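Local coordinates for protein pngf-ii (Elizabethkingia meningoseptica, PDB 4R4X) that probably cleaves asparagine-linked glycans from glycoproteins, acting as a peptide:N-glycosidase of the PNGase F family, at residues T248-I253 with L294-L299; E5-N10 with A148-K153. All coordinates share one frame; numbering follows the deposited sequence.

Contact 1 of 2, residues T248-I253 with L294-L299; sequences TGDVFI and LPFIEL
F296 lays its ring obliquely beside F252, with CD1 3.4 Å from F252 CB. Its CG, set between the backbone N and the carbonyl carbon (chi1 75°), starts the ring off on the side of F252 CB. The two ring planes stand 63° apart. On the rim, CE1 approaches D250 OD2 at 3.7 Å, with the oxygen lying in the plane of the ring. I297 is the hydrogen-bonded partner of I253: its N donates to I253 O at 3.0 Å. In return, I253 N gives a hydrogen bond of 2.9 Å to I297 O. The side chains of this pair run side by side, I253 CG1 packing on I297 CB, and both touch Q338 of helix 336-339. E298 faces F252 as a non-hydrogen-bonded pair, projects on the same face as F252 and crosses over to D250. Its OE2 stands 2.7 Å from D250 OD2, the carboxylate planes turned 80° apart. T386 OG1 hydrogen-bonds OE2, while S531 and R301 hold OE1. At L299 the chain turns a corner, and its N makes a short but weak, bent bond to V251 O. L299 CD1 touches both V251 CG1 and I253 CG2, the latter at 3.8 Å. A short antiparallel ladder thus joins neighbouring strands 248-253 and 297-303, as expected in the antiparallel beta-sandwich (jelly-roll) architecture of the PNGase F family.

Contact 2 of 2, residues E5-N10 with A148-K153; sequences EITYQN and ATSVKK
E5 O is gripped by two donors, the backbone N of K152 at 3.0 Å and a water. The water donates to E5 O at 2.7 Å and hydrogen-bonds T7 OG1 and S150 OG, tying both strands together on the face of E5, T7 and S150. A chi1 of 57° sets S150 OG between its own backbone N and carbonyl carbon, where it meets this water. The carboxylate of E5 turns to K40 in a salt bridge. E5 N completes the pair with K152 by donating to K152 O at 2.8 Å. Further along, T7 N donates to S150 O at 3.1 Å, while T7 O accepts from T149 N at 2.8 Å. That second bond is almost straight, 171° at the hydrogen. The hydroxyl OG1 of T149 lies 3.1 Å from T7 O, and A148 CA adds a CH...O contact to the same oxygen. T149 and S150 together face T7: a classic beta bulge, which shifts the register by one before Y8 meets A148. The axes of strands 5-10 and 150-153 make 162°, close to antiparallel. Strand 144-154 pairs with 3-12 and 134-140, both antiparallel, consistent with a LolA/LolB-like, beta-rich N-terminal domain. On the face carrying I6, Y8, A148 and V151 the contacts between the two strands are apolar: I6 CG2 meets A148 CB at 3.7 Å, and I6 CG1 lies beside V151 CG2. Y8 CE2 also touches A148 CB, while its OH bonds V135 O. At the bulge, the side chains of T149 and Q9 cross at about a right angle, T149 CG2 packing on Q9 CB at 3.7 Å.

How the contacts relate
The two contacts belong to different parts of the chain, on opposite sides of its centre. Their centres are 59 Å apart and their nearest atoms about 42 Å, so neither touches the other. Contact 2 lies in the N-terminal domain, and the side chain of E5 is about 14 Å from a bound zinc ion, whose site includes E52 and D159. Contact 1 lies closer in, its centre about 17 Å from that of the chain, within the N-terminal half of the PNGase F homology region, to which the glycosidase activity probably belongs. Both contacts join antiparallel strands, but contact 1 is wholly buried whereas contact 2 is partly exposed.

Contact 1 of 2, residues T248-I253 with L294-L299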
loop_
_atom_site.group_PDB
_atom_site.type_symbol
_atom_site.label_atom_id
_atom_site.label_comp_id
_atom_site.label_asym_id
_atom_site.label_seq_id
_atom_site.Cartn_x
_atom_site.Cartn_y
_atom_site.Cartn_z
ATOM N N THR A 248 0.611 -0.147 21.760
ATOM C CA THR A 248 1.565 0.472 20.886
ATOM C C THR A 248 2.086 -0.597 19.949
ATOM O O THR A 248 2.430 -1.715 20.393
ATOM C CB THR A 248 2.727 1.058 21.705
ATOM O OG1 THR A 248 2.203 2.001 22.657
ATOM C CG2 THR A 248 3.721 1.745 20.793
ATOM N N GLY A 249 2.074 -0.252 18.672
ATOM C CA GLY A 249 2.590 -1.064 17.592
ATOM C C GLY A 249 3.588 -0.332 16.688
ATOM O O GLY A 249 3.579 0.905 16.545
ATOM N N ASP A 250 4.465 -1.117 16.079
ATOM C CA ASP A 250 5.398 -0.613 15.076
ATOM C C ASP A 250 5.608 -1.694 14.042
ATOM O O ASP A 250 5.727 -2.871 14.384
ATOM C CB ASP A 250 6.775 -0.333 15.697
ATOM C CG ASP A 250 7.080 1.148 15.879
ATOM O OD1 ASP A 250 6.380 2.032 15.343
ATOM O OD2 ASP A 250 8.071 1.435 16.575
ATOM N N VAL A 251 5.684 -1.281 12.792
ATOM C CA VAL A 251 6.318 -2.051 11.738
ATOM C C VAL A 251 7.648 -1.349 11.521
ATOM O O VAL A 251 7.697 -0.117 11.335
ATOM C CB VAL A 251 5.501 -2.051 10.450
ATOM C CG1 VAL A 251 6.204 -2.860 9.375
ATOM C CG2 VAL A 251 4.108 -2.598 10.718
ATOM N N PHE A 252 8.722 -2.124 11.602
ATOM C CA PHE A 252 10.064 -1.575 11.618
ATOM C C PHE A 252 10.981 -2.367 10.714
ATOM O O PHE A 252 10.690 -3.514 10.363
ATOM C CB PHE A 252 10.633 -1.534 13.047
ATOM C CG PHE A 252 10.788 -2.881 13.704
ATOM C CD1 PHE A 252 9.752 -3.444 14.423
ATOM C CD2 PHE A 252 11.989 -3.580 13.613
ATOM C CE1 PHE A 252 9.891 -4.695 15.027
ATOM C CE2 PHE A 252 12.145 -4.812 14.231
ATOM C CZ PHE A 252 11.081 -5.386 14.928
ATOM N N ILE A 253 12.053 -1.715 10.301
ATOM C CA ILE A 253 13.180 -2.369 9.651
ATOM C C ILE A 253 14.434 -2.086 10.469
ATOM O O ILE A 253 14.484 -1.130 11.267
ATOM C CB ILE A 253 13.368 -1.950 8.170
ATOM C CG1 ILE A 253 13.601 -0.450 8.041
ATOM C CG2 ILE A 253 12.148 -2.353 7.340
ATOM C CD1 ILE A 253 13.986 0.023 6.658
ATOM N N LEU A 294 23.417 2.146 14.425
ATOM C CA LEU A 294 22.210 2.820 13.962
ATOM C C LEU A 294 20.973 2.274 14.686
ATOM O O LEU A 294 20.846 1.059 14.879
ATOM C CB LEU A 294 22.009 2.598 12.474
ATOM C CG LEU A 294 23.072 3.209 11.577
ATOM C CD1 LEU A 294 22.810 2.769 10.155
ATOM C CD2 LEU A 294 23.155 4.720 11.704
ATOM N N PRO A 295 20.050 3.169 15.071
ATOM C CA PRO A 295 18.801 2.735 15.693
ATOM C C PRO A 295 17.857 2.188 14.629
ATOM O O PRO A 295 18.083 2.427 13.450
ATOM C CB PRO A 295 18.254 4.029 16.320
ATOM C CG PRO A 295 18.822 5.129 15.486
ATOM C CD PRO A 295 20.130 4.637 14.941
ATOM N N PHE A 296 16.813 1.455 15.015
ATOM C CA PHE A 296 15.898 0.934 14.005
ATOM C C PHE A 296 15.024 2.050 13.394
ATOM O O PHE A 296 14.915 3.157 13.955
ATOM C CB PHE A 296 15.067 -0.247 14.530
ATOM C CG PHE A 296 13.965 0.116 15.472
ATOM C CD1 PHE A 296 12.688 0.390 14.995
ATOM C CD2 PHE A 296 14.179 0.150 16.846
ATOM C CE1 PHE A 296 11.658 0.709 15.862
ATOM C CE2 PHE A 296 13.147 0.449 17.728
ATOM C CZ PHE A 296 11.876 0.728 17.234
ATOM N N ILE A 297 14.467 1.756 12.221
ATOM C CA ILE A 297 13.562 2.662 11.511
ATOM C C ILE A 297 12.140 2.136 11.629
ATOM O O ILE A 297 11.866 0.948 11.303
ATOM C CB ILE A 297 13.978 2.790 10.053
ATOM C CG1 ILE A 297 15.293 3.583 9.995
ATOM C CG2 ILE A 297 12.918 3.469 9.162
ATOM C CD1 ILE A 297 15.872 3.652 8.623
ATOM N N GLU A 298 11.249 3.024 12.063
ATOM C CA GLU A 298 9.798 2.752 12.074
ATOM C C GLU A 298 9.195 2.983 10.696
ATOM O O GLU A 298 9.116 4.135 10.226
ATOM C CB GLU A 298 9.083 3.681 13.059
ATOM C CG GLU A 298 9.598 3.589 14.447
ATOM C CD GLU A 298 8.904 4.528 15.410
ATOM O OE1 GLU A 298 8.739 5.727 15.092
ATOM O OE2 GLU A 298 8.534 4.060 16.501
ATOM N N LEU A 299 8.798 1.922 10.001
ATOM C CA LEU A 299 8.044 2.122 8.750
ATOM C C LEU A 299 6.683 2.758 9.034
ATOM O O LEU A 299 6.253 3.639 8.300
ATOM C CB LEU A 299 7.817 0.808 8.000
ATOM C CG LEU A 299 9.039 0.015 7.551
ATOM C CD1 LEU A 299 8.582 -1.107 6.608
ATOM C CD2 LEU A 299 10.048 0.936 6.842
#

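Contact 2 of 2, residues E5-N10 with A148-K153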
loop_
_atom_site.group_PDB
_atom_site.type_symbol
_atom_site.label_atom_id
_atom_site.label_comp_id
_atom_site.label_asym_id
_atom_site.label_seq_id
_atom_site.Cartn_x
_atom_site.Cartn_y
_atom_site.Cartn_z
ATOM N N GLU A 5 -11.572 -10.327 -41.401
ATOM C CA GLU A 5 -10.858 -9.477 -40.473
ATOM C C GLU A 5 -11.371 -8.071 -40.641
ATOM O O GLU A 5 -11.298 -7.525 -41.740
ATOM C CB GLU A 5 -9.373 -9.524 -40.796
ATOM C CG GLU A 5 -8.514 -8.551 -40.017
ATOM C CD GLU A 5 -7.077 -9.053 -39.889
ATOM O OE1 GLU A 5 -6.788 -10.178 -40.379
ATOM O OE2 GLU A 5 -6.243 -8.337 -39.306
ATOM N N ILE A 6 -11.912 -7.498 -39.573
ATOM C CA ILE A 6 -12.424 -6.139 -39.599
ATOM C C ILE A 6 -11.590 -5.236 -38.719
ATOM O O ILE A 6 -11.328 -5.556 -37.546
ATOM C CB ILE A 6 -13.890 -6.079 -39.117
ATOM C CG1 ILE A 6 -14.760 -7.062 -39.925
ATOM C CG2 ILE A 6 -14.409 -4.645 -39.238
ATOM C CD1 ILE A 6 -14.843 -8.457 -39.340
ATOM N N THR A 7 -11.158 -4.116 -39.286
ATOM C CA THR A 7 -10.300 -3.183 -38.623
ATOM C C THR A 7 -11.048 -1.903 -38.381
ATOM O O THR A 7 -11.741 -1.423 -39.264
ATOM C CB THR A 7 -9.065 -2.873 -39.489
ATOM O OG1 THR A 7 -8.427 -4.115 -39.823
ATOM C CG2 THR A 7 -8.108 -1.943 -38.735
ATOM N N TYR A 8 -10.917 -1.366 -37.176
ATOM C CA TYR A 8 -11.740 -0.238 -36.743
ATOM C C TYR A 8 -10.919 0.995 -36.433
ATOM O O TYR A 8 -9.719 0.913 -36.142
ATOM C CB TYR A 8 -12.536 -0.596 -35.484
ATOM C CG TYR A 8 -13.553 -1.698 -35.674
ATOM C CD1 TYR A 8 -13.208 -3.019 -35.476
ATOM C CD2 TYR A 8 -14.864 -1.412 -36.036
ATOM C CE1 TYR A 8 -14.134 -4.043 -35.637
ATOM C CE2 TYR A 8 -15.800 -2.426 -36.213
ATOM C CZ TYR A 8 -15.440 -3.736 -36.005
ATOM O OH TYR A 8 -16.356 -4.760 -36.170
ATOM N N GLN A 9 -11.606 2.125 -36.442
ATOM C CA GLN A 9 -11.003 3.433 -36.185
ATOM C C GLN A 9 -11.843 4.241 -35.198
ATOM O O GLN A 9 -13.053 4.408 -35.405
ATOM C CB GLN A 9 -10.878 4.196 -37.504
ATOM C CG GLN A 9 -10.220 5.555 -37.383
ATOM C CD GLN A 9 -10.115 6.257 -38.727
ATOM O OE1 GLN A 9 -9.029 6.350 -39.299
ATOM N NE2 GLN A 9 -11.235 6.723 -39.244
ATOM N N ASN A 10 -11.194 4.752 -34.150
ATOM C CA ASN A 10 -11.819 5.583 -33.113
ATOM C C ASN A 10 -11.753 7.073 -33.425
ATOM O O ASN A 10 -10.731 7.561 -33.896
ATOM C CB ASN A 10 -11.148 5.352 -31.758
ATOM C CG ASN A 10 -11.467 3.982 -31.185
ATOM O OD1 ASN A 10 -11.957 3.857 -30.065
ATOM N ND2 ASN A 10 -11.249 2.962 -31.975
ATOM N N ALA A 148 -15.668 0.752 -38.607
ATOM C CA ALA A 148 -14.835 -0.099 -39.468
ATOM C C ALA A 148 -14.253 0.711 -40.639
ATOM O O ALA A 148 -14.947 1.558 -41.204
ATOM C CB ALA A 148 -15.657 -1.265 -39.987
ATOM N N THR A 149 -12.977 0.477 -40.952
ATOM C CA THR A 149 -12.298 1.073 -42.107
ATOM C C THR A 149 -11.991 0.025 -43.184
ATOM O O THR A 149 -11.782 0.371 -44.334
ATOM C CB THR A 149 -10.975 1.736 -41.681
ATOM O OG1 THR A 149 -10.277 0.856 -40.814
ATOM C CG2 THR A 149 -11.239 3.017 -40.940
ATOM N N SER A 150 -11.964 -1.257 -42.821
ATOM C CA SER A 150 -11.822 -2.314 -43.814
ATOM C C SER A 150 -12.411 -3.610 -43.307
ATOM O O SER A 150 -12.394 -3.866 -42.106
ATOM C CB SER A 150 -10.351 -2.527 -44.205
ATOM O OG SER A 150 -9.573 -2.812 -43.070
ATOM N N VAL A 151 -12.937 -4.392 -44.239
ATOM C CA VAL A 151 -13.414 -5.737 -44.011
ATOM C C VAL A 151 -12.746 -6.596 -45.089
ATOM O O VAL A 151 -13.010 -6.392 -46.274
ATOM C CB VAL A 151 -14.955 -5.829 -44.136
ATOM C CG1 VAL A 151 -15.424 -7.268 -43.967
ATOM C CG2 VAL A 151 -15.620 -4.913 -43.114
ATOM N N LYS A 152 -11.882 -7.530 -44.687
ATOM C CA LYS A 152 -11.140 -8.372 -45.641
ATOM C C LYS A 152 -11.304 -9.847 -45.334
ATOM O O LYS A 152 -11.340 -10.233 -44.166
ATOM C CB LYS A 152 -9.640 -8.093 -45.596
ATOM C CG LYS A 152 -9.195 -6.666 -45.379
ATOM C CD LYS A 152 -7.673 -6.679 -45.234
ATOM C CE LYS A 152 -7.102 -5.344 -44.761
ATOM N NZ LYS A 152 -6.954 -4.390 -45.895
ATOM N N LYS A 153 -11.357 -10.661 -46.390
ATOM C CA LYS A 153 -11.333 -12.113 -46.288
ATOM C C LYS A 153 -9.934 -12.609 -45.944
ATOM O O LYS A 153 -8.962 -12.117 -46.498
ATOM C CB LYS A 153 -11.728 -12.742 -47.633
ATOM C CG LYS A 153 -13.174 -12.512 -48.011
ATOM C CD LYS A 153 -13.565 -13.236 -49.293
ATOM C CE LYS A 153 -14.834 -12.616 -49.852
ATOM N NZ LYS A 153 -15.502 -13.481 -50.853
HETATM O O HOH W 1 -9.499 -5.516 -41.950
#